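Local coordinates for protein possible adhesin (PDB 4WA0) that probably mediates attachment of Caldicellulosiruptor cells to cellulose as a tapirin adhesin, this chain being its C-terminal beta-helix domain with a bound magnesium ion, at residues A17-N23 / D36-G42; S52-I58 / Y78-K84. All blocks are in the same frame, centred on the assembly; numbering follows the deposited sequence.

Contact 1 (A17-N23 / D36-G42)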
loop_
_atom_site.group_PDB
_atom_site.type_symbol
_atom_site.label_atom_id
_atom_site.label_comp_id
_atom_site.label_asym_id
_atom_site.label_seq_id
_atom_site.Cartn_x
_atom_site.Cartn_y
_atom_site.Cartn_z
ATOM N N ALA A 17 -1.791 1.023 12.912
ATOM C CA ALA A 17 -0.991 1.885 12.077
ATOM C C ALA A 17 0.347 1.231 11.630
ATOM O O ALA A 17 1.018 0.568 12.410
ATOM C CB ALA A 17 -0.741 3.235 12.738
ATOM N N LEU A 18 0.715 1.487 10.381
ATOM C CA LEU A 18 1.933 0.897 9.770
ATOM C C LEU A 18 2.807 2.048 9.281
ATOM O O LEU A 18 2.379 2.851 8.452
ATOM C CB LEU A 18 1.558 -0.052 8.635
ATOM C CG LEU A 18 2.761 -0.462 7.729
ATOM C CD1 LEU A 18 3.840 -1.277 8.447
ATOM C CD2 LEU A 18 2.321 -1.294 6.527
ATOM N N ASN A 19 4.069 2.085 9.749
ATOM C CA ASN A 19 5.074 2.957 9.231
ATOM C C ASN A 19 6.166 2.135 8.579
ATOM O O ASN A 19 6.875 1.389 9.258
ATOM C CB ASN A 19 5.666 3.784 10.346
ATOM C CG ASN A 19 4.606 4.620 11.062
ATOM O OD1 ASN A 19 3.766 5.243 10.457
ATOM N ND2 ASN A 19 4.682 4.632 12.386
ATOM N N THR A 20 6.283 2.164 7.251
ATOM C CA THR A 20 7.339 1.441 6.565
ATOM C C THR A 20 8.741 2.081 6.733
ATOM O O THR A 20 8.929 3.210 7.190
ATOM C CB THR A 20 7.074 1.199 5.076
ATOM O OG1 THR A 20 7.247 2.411 4.371
ATOM C CG2 THR A 20 5.687 0.770 4.846
ATOM N N ASN A 21 9.742 1.279 6.388
ATOM C CA ASN A 21 11.083 1.763 6.348
ATOM C C ASN A 21 11.372 2.357 4.968
ATOM O O ASN A 21 10.586 2.195 4.026
ATOM C CB ASN A 21 12.077 0.628 6.641
ATOM C CG ASN A 21 11.974 -0.564 5.697
ATOM O OD1 ASN A 21 10.894 -1.020 5.362
ATOM N ND2 ASN A 21 13.108 -1.154 5.369
ATOM N N LYS A 22 12.473 3.127 4.861
ATOM C CA LYS A 22 12.940 3.578 3.526
ATOM C C LYS A 22 13.501 2.469 2.655
ATOM O O LYS A 22 13.998 1.415 3.124
ATOM C CB LYS A 22 14.026 4.607 3.753
ATOM C CG LYS A 22 13.420 5.873 4.419
ATOM C CD LYS A 22 14.479 6.828 4.828
ATOM C CE LYS A 22 14.021 7.927 5.752
ATOM N NZ LYS A 22 13.151 8.949 5.178
ATOM N N ASN A 23 13.364 2.615 1.366
ATOM C CA ASN A 23 13.934 1.620 0.394
ATOM C C ASN A 23 13.358 0.214 0.611
ATOM O O ASN A 23 14.056 -0.773 0.674
ATOM C CB ASN A 23 15.431 1.653 0.499
ATOM C CG ASN A 23 16.043 2.976 -0.054
ATOM O OD1 ASN A 23 15.435 3.749 -0.838
ATOM N ND2 ASN A 23 17.238 3.240 0.354
ATOM N N ASP A 36 -3.568 4.209 10.250
ATOM C CA ASP A 36 -2.860 5.046 9.282
ATOM C C ASP A 36 -1.632 4.335 8.680
ATOM O O ASP A 36 -0.789 3.747 9.428
ATOM C CB ASP A 36 -2.405 6.375 9.961
ATOM C CG ASP A 36 -3.587 7.249 10.450
ATOM O OD1 ASP A 36 -4.751 7.023 9.995
ATOM O OD2 ASP A 36 -3.298 8.149 11.304
ATOM N N LEU A 37 -1.512 4.403 7.364
ATOM C CA LEU A 37 -0.396 3.769 6.597
ATOM C C LEU A 37 0.551 4.832 6.024
ATOM O O LEU A 37 0.155 5.588 5.108
ATOM C CB LEU A 37 -1.006 2.911 5.505
ATOM C CG LEU A 37 -0.244 1.670 5.051
ATOM C CD1 LEU A 37 -1.075 0.729 4.154
ATOM C CD2 LEU A 37 1.053 2.109 4.340
ATOM N N THR A 38 1.793 4.906 6.552
ATOM C CA THR A 38 2.787 5.855 6.179
ATOM C C THR A 38 3.906 5.124 5.494
ATOM O O THR A 38 4.601 4.268 6.078
ATOM C CB THR A 38 3.288 6.633 7.385
ATOM O OG1 THR A 38 2.145 7.310 7.986
ATOM C CG2 THR A 38 4.251 7.627 6.915
ATOM N N ILE A 39 3.984 5.424 4.212
ATOM C CA ILE A 39 4.985 4.803 3.318
ATOM C C ILE A 39 6.168 5.742 3.209
ATOM O O ILE A 39 6.091 6.861 2.603
ATOM C CB ILE A 39 4.385 4.510 1.940
ATOM C CG1 ILE A 39 3.194 3.543 2.056
ATOM C CG2 ILE A 39 5.467 3.932 1.014
ATOM C CD1 ILE A 39 2.504 3.185 0.728
ATOM N N ASP A 40 7.294 5.270 3.734
ATOM C CA ASP A 40 8.507 6.105 3.670
ATOM C C ASP A 40 9.153 6.032 2.293
ATOM O O ASP A 40 8.849 5.163 1.433
ATOM C CB ASP A 40 9.526 5.739 4.779
ATOM C CG ASP A 40 10.266 6.998 5.311
ATOM O OD1 ASP A 40 10.404 8.135 4.602
ATOM O OD2 ASP A 40 10.795 6.805 6.440
ATOM N N GLY A 41 10.041 7.006 2.065
ATOM C CA GLY A 41 10.607 7.172 0.719
ATOM C C GLY A 41 11.286 5.961 0.135
ATOM O O GLY A 41 11.971 5.228 0.837
ATOM N N GLY A 42 11.184 5.840 -1.184
ATOM C CA GLY A 42 11.812 4.767 -1.868
ATOM C C GLY A 42 11.097 3.434 -1.903
ATOM O O GLY A 42 11.728 2.403 -2.153
HETATM O O HOH W 1 1.286 5.549 9.993
HETATM O O HOH W 2 7.060 5.368 7.606
HETATM O O HOH W 3 10.061 2.570 1.303
#
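Strands 17-19 and 37-39 run in the same direction, their axes 4.8 Å apart at closest approach and 6° from parallel. Leu18 N donates to Asp36 O (2.9 Å), Leu18 O accepts from Thr38 N (2.9 Å), and Thr20 N donates to Thr38 O (2.9 Å). After this parallel pairing a side chain steps in: Thr20 OG1 takes the hydrogen bond from Asp40 N (2.9 Å). Farther on, Asn23 N reaches Gly41 O (3.0 Å). These are equivalent stretches of successive coils in a beta-helix, so like positions stack: Leu18 CD2 rests 4.2 Å from Leu37 CG on the buried face, where Phe321 of strand 320-325 packs on Leu18, and Leu50 of another sheet meets Leu37. Asn19 and Thr38 share the other face. There water 1 sits 2.5 Å from Asn19 OD1, 2.8 Å from Thr38 OG1 and 2.8 Å from Asp36 O, while Asn19 ND2 bonds to Asn322. Lys22 NZ makes a salt bridge with Asp40 OD1 (2.9 Å) and another with Asp61. Asp40 OD1 also accepts from Gly41 N (2.8 Å). At Gly42, whose backbone angles call for glycine, a beta carbon would collide with Asn23 OD1; Asn23 ND2 hydrogen-bonds to Arg65 O.

Contact 2 (S52-I58 / Y78-K84)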
loop_
_atom_site.group_PDB
_atom_site.type_symbol
_atom_site.label_atom_id
_atom_site.label_comp_id
_atom_site.label_asym_id
_atom_site.label_seq_id
_atom_site.Cartn_x
_atom_site.Cartn_y
_atom_site.Cartn_z
ATOM N N SER A 52 -5.413 0.665 3.442
ATOM C CA SER A 52 -5.343 1.397 4.689
ATOM C C SER A 52 -6.716 1.763 5.231
ATOM O O SER A 52 -7.490 2.397 4.531
ATOM C CB SER A 52 -4.555 2.660 4.564
ATOM O OG SER A 52 -4.551 3.382 5.810
ATOM N N LYS A 53 -7.002 1.341 6.448
ATOM C CA LYS A 53 -8.257 1.750 7.164
ATOM C C LYS A 53 -8.098 3.038 7.934
ATOM O O LYS A 53 -8.814 3.338 8.839
ATOM C CB LYS A 53 -8.775 0.624 8.020
ATOM C CG LYS A 53 -9.166 -0.598 7.184
ATOM C CD LYS A 53 -10.364 -1.349 7.794
ATOM C CE LYS A 53 -11.063 -2.282 6.808
ATOM N NZ LYS A 53 -12.012 -3.156 7.540
ATOM N N GLY A 54 -7.239 3.891 7.465
ATOM C CA GLY A 54 -6.944 5.196 8.041
ATOM C C GLY A 54 -6.448 6.111 6.950
ATOM O O GLY A 54 -6.954 6.011 5.809
ATOM N N GLU A 55 -5.550 7.023 7.290
ATOM C CA GLU A 55 -4.942 7.944 6.393
ATOM C C GLU A 55 -3.823 7.173 5.659
ATOM O O GLU A 55 -3.210 6.325 6.286
ATOM C CB GLU A 55 -4.253 9.023 7.194
ATOM C CG GLU A 55 -5.166 9.878 8.057
ATOM C CD GLU A 55 -6.103 10.772 7.306
ATOM O OE1 GLU A 55 -6.013 10.915 6.072
ATOM O OE2 GLU A 55 -6.918 11.422 8.001
HETATM N N MSE A 56 -3.571 7.448 4.378
HETATM C CA MSE A 56 -2.372 6.939 3.690
HETATM C C MSE A 56 -1.565 8.112 3.346
HETATM O O MSE A 56 -2.065 9.102 2.799
HETATM C CB MSE A 56 -2.686 6.188 2.410
HETATM C CG MSE A 56 -1.460 5.600 1.698
HETATM SE SE MSE A 56 -2.039 4.328 0.303
HETATM C CE MSE A 56 -2.943 2.867 1.121
ATOM N N VAL A 57 -0.285 8.028 3.649
ATOM C CA VAL A 57 0.678 9.087 3.316
ATOM C C VAL A 57 1.853 8.419 2.636
ATOM O O VAL A 57 2.392 7.418 3.167
ATOM C CB VAL A 57 1.159 9.798 4.588
ATOM C CG1 VAL A 57 2.272 10.788 4.294
ATOM C CG2 VAL A 57 0.001 10.528 5.243
ATOM N N ILE A 58 2.303 9.031 1.540
ATOM C CA ILE A 58 3.438 8.542 0.747
ATOM C C ILE A 58 4.457 9.645 0.724
ATOM O O ILE A 58 4.219 10.673 0.194
ATOM C CB ILE A 58 3.097 8.061 -0.670
ATOM C CG1 ILE A 58 1.944 7.068 -0.621
ATOM C CG2 ILE A 58 4.395 7.545 -1.346
ATOM C CD1 ILE A 58 1.409 6.663 -1.999
ATOM N N TYR A 78 -7.047 0.846 -1.350
ATOM C CA TYR A 78 -8.155 1.300 -0.554
ATOM C C TYR A 78 -7.657 2.193 0.513
ATOM O O TYR A 78 -6.802 1.807 1.256
ATOM C CB TYR A 78 -8.918 0.116 0.012
ATOM C CG TYR A 78 -10.045 0.460 0.976
ATOM C CD1 TYR A 78 -9.791 0.881 2.253
ATOM C CD2 TYR A 78 -11.373 0.272 0.621
ATOM C CE1 TYR A 78 -10.825 1.140 3.183
ATOM C CE2 TYR A 78 -12.406 0.577 1.518
ATOM C CZ TYR A 78 -12.115 1.037 2.773
ATOM O OH TYR A 78 -13.058 1.293 3.735
ATOM N N VAL A 79 -8.209 3.390 0.593
ATOM C CA VAL A 79 -7.839 4.350 1.659
ATOM C C VAL A 79 -9.115 4.819 2.318
ATOM O O VAL A 79 -9.945 5.497 1.694
ATOM C CB VAL A 79 -7.059 5.527 1.094
ATOM C CG1 VAL A 79 -6.612 6.492 2.206
ATOM C CG2 VAL A 79 -5.826 5.037 0.319
ATOM N N GLU A 80 -9.294 4.492 3.596
ATOM C CA GLU A 80 -10.524 4.911 4.280
ATOM C C GLU A 80 -10.655 6.445 4.435
ATOM O O GLU A 80 -11.768 7.012 4.312
ATOM C CB GLU A 80 -10.598 4.188 5.640
ATOM C CG GLU A 80 -11.848 4.524 6.455
ATOM C CD GLU A 80 -11.776 4.094 7.922
ATOM O OE1 GLU A 80 -11.785 2.896 8.192
ATOM O OE2 GLU A 80 -11.778 4.976 8.836
ATOM N N LYS A 81 -9.543 7.120 4.740
ATOM C CA LYS A 81 -9.519 8.593 4.921
ATOM C C LYS A 81 -8.859 9.254 3.728
ATOM O O LYS A 81 -9.325 8.971 2.614
ATOM C CB LYS A 81 -8.971 8.959 6.313
ATOM C CG LYS A 81 -9.732 8.242 7.426
ATOM C CD LYS A 81 -9.187 8.604 8.790
ATOM C CE LYS A 81 -9.988 7.827 9.851
ATOM N NZ LYS A 81 -9.433 8.205 11.168
ATOM N N SER A 82 -7.909 10.164 3.929
ATOM C CA SER A 82 -7.258 10.836 2.859
ATOM C C SER A 82 -5.979 10.112 2.412
ATOM O O SER A 82 -5.343 9.348 3.216
ATOM C CB SER A 82 -6.890 12.219 3.337
ATOM O OG SER A 82 -8.120 12.931 3.470
ATOM N N LEU A 83 -5.691 10.275 1.136
ATOM C CA LEU A 83 -4.396 9.931 0.580
ATOM C C LEU A 83 -3.598 11.175 0.299
ATOM O O LEU A 83 -4.086 12.139 -0.413
ATOM C CB LEU A 83 -4.576 9.192 -0.706
ATOM C CG LEU A 83 -3.292 8.903 -1.507
ATOM C CD1 LEU A 83 -2.253 8.087 -0.776
ATOM C CD2 LEU A 83 -3.726 8.142 -2.746
ATOM N N LYS A 84 -2.365 11.205 0.779
ATOM C CA LYS A 84 -1.523 12.355 0.570
ATOM C C LYS A 84 -0.166 11.924 0.039
ATOM O O LYS A 84 0.566 11.222 0.759
ATOM C CB LYS A 84 -1.329 13.160 1.867
ATOM C CG LYS A 84 -0.473 14.371 1.624
ATOM C CD LYS A 84 -0.400 15.355 2.764
ATOM C CE LYS A 84 -0.332 16.760 2.166
ATOM N NZ LYS A 84 0.318 17.756 3.042
#
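Met56, modelled as selenomethionine, lies at the apolar centre. Its CG packs against Leu83 CD1 at 3.6 Å, and its CE reaches back to Val79 CG2 at 3.7 Å, so one side chain touches both strands of the 78-84 segment. Ile58 extends the cluster, its CD1 4.1 Å from Leu83 CD1, and its side chain also packs on Ile39 and Ile71. Outside this core runs the parallel backbone pairing. Met56 N donates to Ser82 O (2.8 Å), Lys84 N to Met56 O (2.9 Å) and Ile58 N to Lys84 O (2.9 Å); before the corner, Ser52 N donates to Tyr78 O (2.8 Å) and Glu80 N to Ser52 O (2.9 Å). Both segments thus turn from one sheet of the beta-helix into the next, with one bend stacked on the other. Within the bend Lys81 N bonds to Gly54 O (3.0 Å), and Ser52 OG accepts from Gly54 N (3.2 Å) in an ST turn while also bonding to Gly35. At the polar edge, Glu55 OE1 accepts from Ser82 N (3.0 Å), and Lys53 NZ reaches Ile222 O in helix 217-224. The chemistry implies that backbone hydrogen bonding holds adjacent coils together through the corner, with the Glu55 carboxylate serving an amide there, while the Met56, Leu83, Val79 and Ile58 side chains pack on the side away from Val57 and Lys84.

The two contacts follow one another along the chain, contact 1 closing before contact 2 opens, and their centres are 12 Å apart. Strands 17-19, 37-39, 56-58 and 83-85 are consecutive members of one parallel sheet, so both contacts repeat the same coil-on-coil step. The join between them is direct: Leu37 N to Glu55 O and Ile39 N to Val57 O, each 2.8 Å, are probable hydrogen bonds. Contact 2 additionally includes the corner from the sheet holding strands 50-52 and 76-79. Strand 320-325, late in the chain, flanks 17-19 on its other side. The N-terminal coil therefore sits mid-stack, and both contacts lie away from the magnesium site.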